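Local coordinates for clostripain-related protein (Bacteroides thetaiotaomicron, PDB 5L20) that probably cleaves peptide bonds as a cysteine peptidase of the clostripain (C11) family, of which this chain is an N-terminal part with a peptide bound, at residues A[74-79]-A[93-98]; A[20-25]-A[110-115]; A[13-18]-A[81-86]. All blocks are in the same frame, centred on the assembly; numbering follows the deposited sequence.

Contact 1 (A[74-79]-A[93-98]); sequences TLKNYT and LNDVQR
A salt-bridge network ties helix 86-99 to strand 69-79, the outer strand at one margin of the sheet, with Lys76 and Tyr78 of the strand both closing on Asp95 of the helix. The two strand residues are two positions apart, so their side chains leave the same side of the strand. One oxygen, Asp95 OD2, takes both. Tyr78 OH donates to Asp95 OD2 at 2.6 Å, on the anti side of the carboxylate and 18° out of its plane. Lys76 NZ meets the same OD2 at 2.9 Å, but well above that plane, 40° out of it. Tyr78 and Asp95 run toward each other from opposite directions, while the lysine chain comes in across the aspartate at about a right angle. A bend at chi3 (-73°) turns the end of Lys76 over one face of the Tyr78 ring, CE lying 3.6 Å above the ring plane and toward its rim.

The other carboxylate oxygen, Asp95 OD1, turns to Arg98, three residues on in the same helix, whose NH2 donates to it at 2.8 Å in the guanidinium plane. With each oxygen gripped, the buried carboxylate is held against rotation, and the two positive groups should favour its charged form. The Tyr78 ring also meets Phe50 of strand 45-52 edge to face, and Leu75 with Lys76 forms a classic beta bulge opposite Leu60. The network fastens a helix onto a sheet, consistent with the alpha/beta core of caspase-like (clan CD) peptidases.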
loop_
_atom_site.group_PDB
_atom_site.type_symbol
_atom_site.label_atom_id
_atom_site.label_comp_id
_atom_site.label_asym_id
_atom_site.label_seq_id
_atom_site.Cartn_x
_atom_site.Cartn_y
_atom_site.Cartn_z
ATOM N N THR A 74 0.410 9.407 -7.851
ATOM C CA THR A 74 -0.791 8.578 -7.985
ATOM C C THR A 74 -0.703 7.720 -9.240
ATOM O O THR A 74 -0.445 8.210 -10.347
ATOM C CB THR A 74 -2.079 9.441 -8.001
ATOM O OG1 THR A 74 -2.120 10.230 -6.801
ATOM C CG2 THR A 74 -3.333 8.591 -8.060
ATOM N N LEU A 75 -0.909 6.421 -9.063
ATOM C CA LEU A 75 -0.738 5.481 -10.167
ATOM C C LEU A 75 -2.086 5.128 -10.768
ATOM O O LEU A 75 -2.212 5.027 -11.991
ATOM C CB LEU A 75 -0.031 4.230 -9.673
ATOM C CG LEU A 75 1.361 4.551 -9.103
ATOM C CD1 LEU A 75 1.961 3.257 -8.557
ATOM C CD2 LEU A 75 2.284 5.111 -10.150
ATOM N N LYS A 76 -3.081 4.890 -9.918
ATOM C CA LYS A 76 -4.443 4.661 -10.384
ATOM C C LYS A 76 -5.427 4.710 -9.229
ATOM O O LYS A 76 -5.037 4.667 -8.057
ATOM C CB LYS A 76 -4.576 3.323 -11.118
ATOM C CG LYS A 76 -4.308 2.120 -10.245
ATOM C CD LYS A 76 -4.460 0.801 -11.035
ATOM C CE LYS A 76 -5.897 0.465 -11.345
ATOM N NZ LYS A 76 -6.014 -0.844 -12.044
ATOM N N ASN A 77 -6.706 4.820 -9.566
ATOM C CA ASN A 77 -7.764 4.738 -8.587
ATOM C C ASN A 77 -8.670 3.560 -8.847
ATOM O O ASN A 77 -8.687 3.017 -9.968
ATOM C CB ASN A 77 -8.556 6.041 -8.572
ATOM C CG ASN A 77 -7.710 7.200 -8.114
ATOM O OD1 ASN A 77 -7.482 7.365 -6.913
ATOM N ND2 ASN A 77 -7.194 7.985 -9.055
ATOM N N TYR A 78 -9.403 3.144 -7.820
ATOM C CA TYR A 78 -10.268 1.993 -7.919
ATOM C C TYR A 78 -11.664 2.319 -7.445
ATOM O O TYR A 78 -11.838 3.022 -6.443
ATOM C CB TYR A 78 -9.771 0.813 -7.069
ATOM C CG TYR A 78 -8.389 0.292 -7.359
ATOM C CD1 TYR A 78 -7.270 0.948 -6.868
ATOM C CD2 TYR A 78 -8.210 -0.871 -8.071
ATOM C CE1 TYR A 78 -5.993 0.466 -7.109
ATOM C CE2 TYR A 78 -6.937 -1.376 -8.311
ATOM C CZ TYR A 78 -5.837 -0.685 -7.833
ATOM O OH TYR A 78 -4.570 -1.164 -8.064
ATOM N N THR A 79 -12.648 1.779 -8.152
ATOM C CA THR A 79 -14.033 1.840 -7.708
ATOM C C THR A 79 -14.518 0.420 -7.444
ATOM O O THR A 79 -14.306 -0.463 -8.272
ATOM C CB THR A 79 -14.915 2.546 -8.757
ATOM O OG1 THR A 79 -14.539 3.928 -8.822
ATOM C CG2 THR A 79 -16.380 2.443 -8.383
ATOM N N LEU A 93 -2.251 -6.972 -6.943
ATOM C CA LEU A 93 -0.836 -7.315 -6.974
ATOM C C LEU A 93 -0.267 -7.288 -8.401
ATOM O O LEU A 93 0.915 -7.025 -8.604
ATOM C CB LEU A 93 -0.623 -8.695 -6.350
ATOM C CG LEU A 93 -0.804 -8.754 -4.841
ATOM C CD1 LEU A 93 -0.706 -10.184 -4.395
ATOM C CD2 LEU A 93 0.249 -7.913 -4.116
ATOM N N ASN A 94 -1.097 -7.579 -9.407
ATOM C CA ASN A 94 -0.625 -7.462 -10.798
ATOM C C ASN A 94 -0.424 -5.987 -11.185
ATOM O O ASN A 94 0.525 -5.651 -11.884
ATOM C CB ASN A 94 -1.600 -8.126 -11.780
ATOM C CG ASN A 94 -1.535 -9.639 -11.723
ATOM O OD1 ASN A 94 -0.548 -10.220 -11.241
ATOM N ND2 ASN A 94 -2.582 -10.296 -12.223
ATOM N N ASP A 95 -1.284 -5.116 -10.652
ATOM C CA ASP A 95 -1.074 -3.670 -10.831
ATOM C C ASP A 95 0.280 -3.272 -10.200
ATOM O O ASP A 95 1.067 -2.540 -10.793
ATOM C CB ASP A 95 -2.194 -2.864 -10.172
ATOM C CG ASP A 95 -3.509 -2.919 -10.928
ATOM O OD1 ASP A 95 -3.515 -3.226 -12.144
ATOM O OD2 ASP A 95 -4.525 -2.595 -10.283
ATOM N N VAL A 96 0.534 -3.732 -8.971
ATOM C CA VAL A 96 1.795 -3.390 -8.301
ATOM C C VAL A 96 2.982 -3.820 -9.155
ATOM O O VAL A 96 3.948 -3.068 -9.343
ATOM C CB VAL A 96 1.860 -4.057 -6.895
ATOM C CG1 VAL A 96 3.279 -3.913 -6.285
ATOM C CG2 VAL A 96 0.813 -3.418 -6.010
ATOM N N GLN A 97 2.910 -5.031 -9.706
ATOM C CA GLN A 97 4.008 -5.519 -10.512
ATOM C C GLN A 97 4.176 -4.717 -11.815
ATOM O O GLN A 97 5.290 -4.480 -12.235
ATOM C CB GLN A 97 3.798 -6.991 -10.839
ATOM C CG GLN A 97 3.884 -7.904 -9.626
ATOM C CD GLN A 97 3.508 -9.311 -10.026
ATOM O OE1 GLN A 97 4.297 -10.046 -10.649
ATOM N NE2 GLN A 97 2.281 -9.690 -9.704
ATOM N N ARG A 98 3.069 -4.318 -12.443
ATOM C CA ARG A 98 3.137 -3.524 -13.686
ATOM C C ARG A 98 3.767 -2.181 -13.415
ATOM O O ARG A 98 4.651 -1.764 -14.163
ATOM C CB ARG A 98 1.749 -3.332 -14.294
ATOM C CG ARG A 98 1.369 -4.435 -15.272
ATOM C CD ARG A 98 0.010 -4.165 -15.951
ATOM N NE ARG A 98 -1.082 -4.216 -14.982
ATOM C CZ ARG A 98 -1.860 -5.279 -14.798
ATOM N NH1 ARG A 98 -1.720 -6.362 -15.552
ATOM N NH2 ARG A 98 -2.789 -5.249 -13.877
#

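Contact 2 (A[20-25]-A[110-115]); sequences DNLTSN and GCHGMG
Leu22 sets a methyl over the face of the His112 ring: CD1 stands over its centre, 3.6 Å from the ring centroid and only 12° off the ring normal, a CH-pi contact. Leu22 CG, anti to its carbonyl carbon (chi1 -61°), carries CD1 across to the ring and itself lies 3.6 Å from His112 NE2. Asn21 comes from another direction. Its amide group sits at the ring's edge, near the imidazole plane, with the two planes 26° apart. The ring is thus met over a face and at an edge by consecutive residues, while Leu22 CD1 also touches the backbone, 3.8 Å from Cys111 C. With an alanine here in place of Leu22 the methyl over the imidazole is gone, and the ring is likely to lose its CH-pi partner and be freer to turn. The bound peptide lies alongside: Leu22 packs on its modified side chain, His112 on its backbone, and Gly113 hydrogen-bonds to it. Clan CD cysteine peptidases carry their catalytic histidine in a His-Gly pair just after a sheet strand, consistent with His112-Gly113 being the equivalent pair. Leu22 is the N-cap of helix 23-37, so the contact joins that helix's start to the loop leaving strand 104-109.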
loop_
_atom_site.group_PDB
_atom_site.type_symbol
_atom_site.label_atom_id
_atom_site.label_comp_id
_atom_site.label_asym_id
_atom_site.label_seq_id
_atom_site.Cartn_x
_atom_site.Cartn_y
_atom_site.Cartn_z
ATOM N N ASP A 20 -12.695 -0.023 8.482
ATOM C CA ASP A 20 -13.806 0.672 9.167
ATOM C C ASP A 20 -13.379 1.858 10.043
ATOM O O ASP A 20 -13.927 2.947 9.873
ATOM C CB ASP A 20 -14.645 -0.312 9.990
ATOM C CG ASP A 20 -15.560 -1.193 9.117
ATOM O OD1 ASP A 20 -16.389 -0.635 8.346
ATOM O OD2 ASP A 20 -15.441 -2.445 9.180
ATOM N N ASN A 21 -12.429 1.674 10.963
ATOM C CA ASN A 21 -12.128 2.707 11.974
ATOM C C ASN A 21 -10.636 2.955 12.218
ATOM O O ASN A 21 -10.266 3.662 13.144
ATOM C CB ASN A 21 -12.816 2.353 13.304
ATOM C CG ASN A 21 -12.195 1.147 13.980
ATOM O OD1 ASN A 21 -11.491 0.361 13.346
ATOM N ND2 ASN A 21 -12.462 0.990 15.265
ATOM N N LEU A 22 -9.771 2.397 11.375
ATOM C CA LEU A 22 -8.335 2.659 11.491
ATOM C C LEU A 22 -7.796 3.534 10.363
ATOM O O LEU A 22 -6.609 3.761 10.276
ATOM C CB LEU A 22 -7.555 1.321 11.530
ATOM C CG LEU A 22 -7.886 0.382 12.694
ATOM C CD1 LEU A 22 -7.232 -1.022 12.518
ATOM C CD2 LEU A 22 -7.488 0.996 14.051
ATOM N N THR A 23 -8.679 4.076 9.524
ATOM C CA THR A 23 -8.258 4.882 8.397
ATOM C C THR A 23 -7.350 6.042 8.801
ATOM O O THR A 23 -6.322 6.302 8.167
ATOM C CB THR A 23 -9.488 5.440 7.653
ATOM O OG1 THR A 23 -10.397 4.369 7.419
ATOM C CG2 THR A 23 -9.106 6.073 6.324
ATOM N N SER A 24 -7.718 6.750 9.869
ATOM C CA SER A 24 -6.897 7.857 10.324
ATOM C C SER A 24 -5.530 7.359 10.820
ATOM O O SER A 24 -4.498 7.978 10.548
ATOM C CB SER A 24 -7.631 8.662 11.411
ATOM O OG SER A 24 -8.164 7.834 12.438
ATOM N N ASN A 25 -5.527 6.226 11.525
ATOM C CA ASN A 25 -4.255 5.633 11.944
ATOM C C ASN A 25 -3.380 5.301 10.736
ATOM O O ASN A 25 -2.170 5.465 10.767
ATOM C CB ASN A 25 -4.492 4.384 12.791
ATOM C CG ASN A 25 -5.336 4.665 14.026
ATOM O OD1 ASN A 25 -6.560 4.494 14.009
ATOM N ND2 ASN A 25 -4.690 5.102 15.096
ATOM N N GLY A 110 -1.926 -3.600 6.804
ATOM C CA GLY A 110 -2.481 -2.914 7.976
ATOM C C GLY A 110 -3.986 -3.067 7.978
ATOM O O GLY A 110 -4.610 -2.855 6.935
ATOM N N CYS A 111 -4.566 -3.420 9.131
ATOM C CA CYS A 111 -6.016 -3.600 9.304
ATOM C C CYS A 111 -6.280 -4.191 10.686
ATOM O O CYS A 111 -5.370 -4.249 11.507
ATOM C CB CYS A 111 -6.604 -4.527 8.222
ATOM S SG CYS A 111 -7.799 -3.738 7.163
ATOM N N HIS A 112 -7.503 -4.662 10.925
ATOM C CA HIS A 112 -7.825 -5.443 12.131
ATOM C C HIS A 112 -7.441 -6.893 11.878
ATOM O O HIS A 112 -7.598 -7.385 10.756
ATOM C CB HIS A 112 -9.315 -5.395 12.473
ATOM C CG HIS A 112 -9.801 -4.040 12.865
ATOM N ND1 HIS A 112 -9.756 -3.574 14.167
ATOM C CD2 HIS A 112 -10.348 -3.049 12.125
ATOM C CE1 HIS A 112 -10.254 -2.352 14.205
ATOM N NE2 HIS A 112 -10.625 -2.011 12.983
ATOM N N GLY A 113 -6.965 -7.585 12.901
ATOM C CA GLY A 113 -6.584 -8.984 12.739
ATOM C C GLY A 113 -7.255 -9.910 13.724
ATOM O O GLY A 113 -7.508 -9.526 14.882
ATOM N N MET A 114 -7.521 -11.136 13.271
ATOM C CA MET A 114 -8.111 -12.175 14.099
ATOM C C MET A 114 -7.501 -13.524 13.720
ATOM O O MET A 114 -8.193 -14.534 13.578
ATOM C CB MET A 114 -9.633 -12.185 13.931
ATOM C CG MET A 114 -10.390 -12.928 14.993
ATOM S SD MET A 114 -10.181 -12.198 16.625
ATOM C CE MET A 114 -11.100 -13.449 17.539
ATOM N N GLY A 115 -6.179 -13.522 13.560
ATOM C CA GLY A 115 -5.473 -14.742 13.226
ATOM C C GLY A 115 -6.079 -15.532 12.091
ATOM O O GLY A 115 -6.411 -14.987 11.037
#

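Contact 3 (A[13-18]-A[81-86]); sequences FMYLPW and PAYTTA
Tyr83, in the loop before helix 86-99, lays its ring against Pro17 and Trp18, just past the end of strand 10-16. The apolar contacts come first. Pro17 CB touches Tyr83 CD1 at 3.9 Å, and further along the ring Trp18 CB stands 3.8 Å from Tyr83 CZ and closer still, 3.2 Å, to Tyr83 OH. The Trp18 and Tyr83 side chains lie side by side and point the same way, the tryptophan indole leading off beyond its CB. Tyr83 CG sits between its backbone N and carbonyl carbon (chi1 49°), which carries the ring alongside Pro17 and the CB of Trp18. Pro17 CD covers one face of the Tyr15 ring, centred above it.

Polar contacts run along a second line. The Tyr15 side chain approaches at about a right angle to that of Tyr83, and a water joins them: it lies 2.7 Å from Tyr15 OH, in the plane of that ring, and donates to Tyr83 O at 2.8 Å. The far hydroxyl, Tyr83 OH, bonds to Ala55 O, while Trp18 NE1 hydrogen-bonds to Asp20 OD1.

Bonds within the loop give it its shape. Ala82 O accepts from Thr85 N at 3.0 Å, in a type I turn, and from Thr85 OG1 at 2.8 Å. Thr85 is the N-cap of helix 86-99, its OG1 also bonded to Gly88 N.

Chemically, then, apolar cover and the hydrogen bond from Tyr83 OH to Ala55 O set the ring's place, while the water satisfies the loop carbonyl and links it to the strand tyrosine.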
loop_
_atom_site.group_PDB
_atom_site.type_symbol
_atom_site.label_atom_id
_atom_site.label_comp_id
_atom_site.label_asym_id
_atom_site.label_seq_id
_atom_site.Cartn_x
_atom_site.Cartn_y
_atom_site.Cartn_z
ATOM N N PHE A 13 5.345 -3.205 -0.802
ATOM C CA PHE A 13 3.939 -2.915 -1.031
ATOM C C PHE A 13 3.202 -2.798 0.291
ATOM O O PHE A 13 3.030 -3.796 0.991
ATOM C CB PHE A 13 3.326 -4.003 -1.908
ATOM C CG PHE A 13 1.848 -3.837 -2.142
ATOM C CD1 PHE A 13 1.304 -2.586 -2.444
ATOM C CD2 PHE A 13 1.006 -4.950 -2.100
ATOM C CE1 PHE A 13 -0.062 -2.463 -2.667
ATOM C CE2 PHE A 13 -0.338 -4.822 -2.335
ATOM C CZ PHE A 13 -0.880 -3.589 -2.613
ATOM N N MET A 14 2.743 -1.590 0.610
ATOM C CA MET A 14 1.943 -1.342 1.789
ATOM C C MET A 14 0.478 -1.439 1.378
ATOM O O MET A 14 0.002 -0.630 0.545
ATOM C CB MET A 14 2.254 0.026 2.391
ATOM C CG MET A 14 1.490 0.242 3.694
ATOM S SD MET A 14 2.027 1.756 4.519
ATOM C CE MET A 14 2.886 0.985 5.885
ATOM N N TYR A 15 -0.226 -2.376 1.990
ATOM C CA TYR A 15 -1.582 -2.757 1.611
ATOM C C TYR A 15 -2.527 -2.456 2.771
ATOM O O TYR A 15 -2.402 -3.056 3.858
ATOM C CB TYR A 15 -1.593 -4.257 1.263
ATOM C CG TYR A 15 -2.944 -4.845 0.925
ATOM C CD1 TYR A 15 -3.675 -4.332 -0.130
ATOM C CD2 TYR A 15 -3.487 -5.904 1.647
ATOM C CE1 TYR A 15 -4.906 -4.863 -0.477
ATOM C CE2 TYR A 15 -4.727 -6.467 1.291
ATOM C CZ TYR A 15 -5.419 -5.938 0.238
ATOM O OH TYR A 15 -6.650 -6.418 -0.103
ATOM N N LEU A 16 -3.423 -1.486 2.543
ATOM C CA LEU A 16 -4.265 -0.928 3.592
ATOM C C LEU A 16 -5.731 -1.020 3.155
ATOM O O LEU A 16 -6.370 -0.003 2.806
ATOM C CB LEU A 16 -3.855 0.525 3.920
ATOM C CG LEU A 16 -2.394 0.684 4.352
ATOM C CD1 LEU A 16 -2.008 2.170 4.297
ATOM C CD2 LEU A 16 -2.207 0.113 5.745
ATOM N N PRO A 17 -6.272 -2.225 3.129
ATOM C CA PRO A 17 -7.676 -2.372 2.739
ATOM C C PRO A 17 -8.587 -1.780 3.811
ATOM O O PRO A 17 -8.144 -1.455 4.924
ATOM C CB PRO A 17 -7.851 -3.889 2.611
ATOM C CG PRO A 17 -6.832 -4.462 3.553
ATOM C CD PRO A 17 -5.642 -3.521 3.461
ATOM N N TRP A 18 -9.871 -1.682 3.493
ATOM C CA TRP A 18 -10.792 -0.976 4.393
ATOM C C TRP A 18 -10.872 -1.611 5.772
ATOM O O TRP A 18 -11.022 -2.821 5.902
ATOM C CB TRP A 18 -12.185 -0.921 3.759
ATOM C CG TRP A 18 -13.186 -0.172 4.578
ATOM C CD1 TRP A 18 -14.289 -0.690 5.179
ATOM C CD2 TRP A 18 -13.172 1.229 4.878
ATOM N NE1 TRP A 18 -14.975 0.310 5.849
ATOM C CE2 TRP A 18 -14.297 1.491 5.684
ATOM C CE3 TRP A 18 -12.301 2.277 4.567
ATOM C CZ2 TRP A 18 -14.594 2.776 6.168
ATOM C CZ3 TRP A 18 -12.595 3.558 5.052
ATOM C CH2 TRP A 18 -13.730 3.784 5.845
ATOM N N PRO A 81 -13.241 -1.958 -5.574
ATOM C CA PRO A 81 -12.261 -3.056 -5.671
ATOM C C PRO A 81 -12.664 -4.237 -4.798
ATOM O O PRO A 81 -13.184 -4.029 -3.708
ATOM C CB PRO A 81 -10.969 -2.425 -5.165
ATOM C CG PRO A 81 -11.410 -1.356 -4.242
ATOM C CD PRO A 81 -12.717 -0.803 -4.828
ATOM N N ALA A 82 -12.432 -5.457 -5.267
ATOM C CA ALA A 82 -12.911 -6.642 -4.576
ATOM C C ALA A 82 -11.813 -7.209 -3.683
ATOM O O ALA A 82 -11.342 -8.344 -3.862
ATOM C CB ALA A 82 -13.385 -7.680 -5.588
ATOM N N TYR A 83 -11.394 -6.399 -2.724
ATOM C CA TYR A 83 -10.184 -6.700 -1.971
ATOM C C TYR A 83 -10.387 -7.822 -0.953
ATOM O O TYR A 83 -9.417 -8.269 -0.353
ATOM C CB TYR A 83 -9.654 -5.425 -1.293
ATOM C CG TYR A 83 -10.724 -4.680 -0.536
ATOM C CD1 TYR A 83 -11.079 -5.040 0.762
ATOM C CD2 TYR A 83 -11.368 -3.588 -1.128
ATOM C CE1 TYR A 83 -12.079 -4.372 1.441
ATOM C CE2 TYR A 83 -12.378 -2.924 -0.451
ATOM C CZ TYR A 83 -12.715 -3.321 0.829
ATOM O OH TYR A 83 -13.699 -2.663 1.512
ATOM N N THR A 84 -11.618 -8.308 -0.746
ATOM C CA THR A 84 -11.811 -9.478 0.114
ATOM C C THR A 84 -11.833 -10.785 -0.676
ATOM O O THR A 84 -12.085 -11.850 -0.094
ATOM C CB THR A 84 -13.119 -9.401 0.939
ATOM O OG1 THR A 84 -14.250 -9.517 0.054
ATOM C CG2 THR A 84 -13.204 -8.089 1.759
ATOM N N THR A 85 -11.562 -10.721 -1.989
ATOM C CA THR A 85 -11.581 -11.904 -2.859
ATOM C C THR A 85 -10.191 -12.176 -3.412
ATOM O O THR A 85 -9.370 -11.262 -3.543
ATOM C CB THR A 85 -12.551 -11.756 -4.069
ATOM O OG1 THR A 85 -12.024 -10.811 -4.988
ATOM C CG2 THR A 85 -13.956 -11.308 -3.625
ATOM N N ALA A 86 -9.925 -13.435 -3.716
ATOM C CA ALA A 86 -8.616 -13.794 -4.234
ATOM C C ALA A 86 -8.365 -13.110 -5.575
ATOM O O ALA A 86 -7.268 -12.597 -5.832
ATOM C CB ALA A 86 -8.494 -15.298 -4.358
HETATM O O HOH W 1 -7.654 -8.123 1.758
#

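How the contacts relate
Contacts 1 and 3 lie on the same side of the mixed sheet, centres about 11 Å apart, and share helix 86-99: contact 3 lies at its start, contact 1 near its far end. They touch directly where Val96 and Leu93 pack on Phe13. Contact 2 is about 21 Å from contact 1, centre to centre, across the middle of the chain, and about 12 Å, centre to centre, from contact 3, which it joins through the probable Gly110–Tyr15 backbone bond. Along the chain, 13-18 and 20-25 come first, then 74-79, 81-86 and 93-98, and finally 110-115. The helix-strand network of contact 1 is therefore remote from the peptide-binding loop, whereas contact 3 links the two regions through strand 10-16.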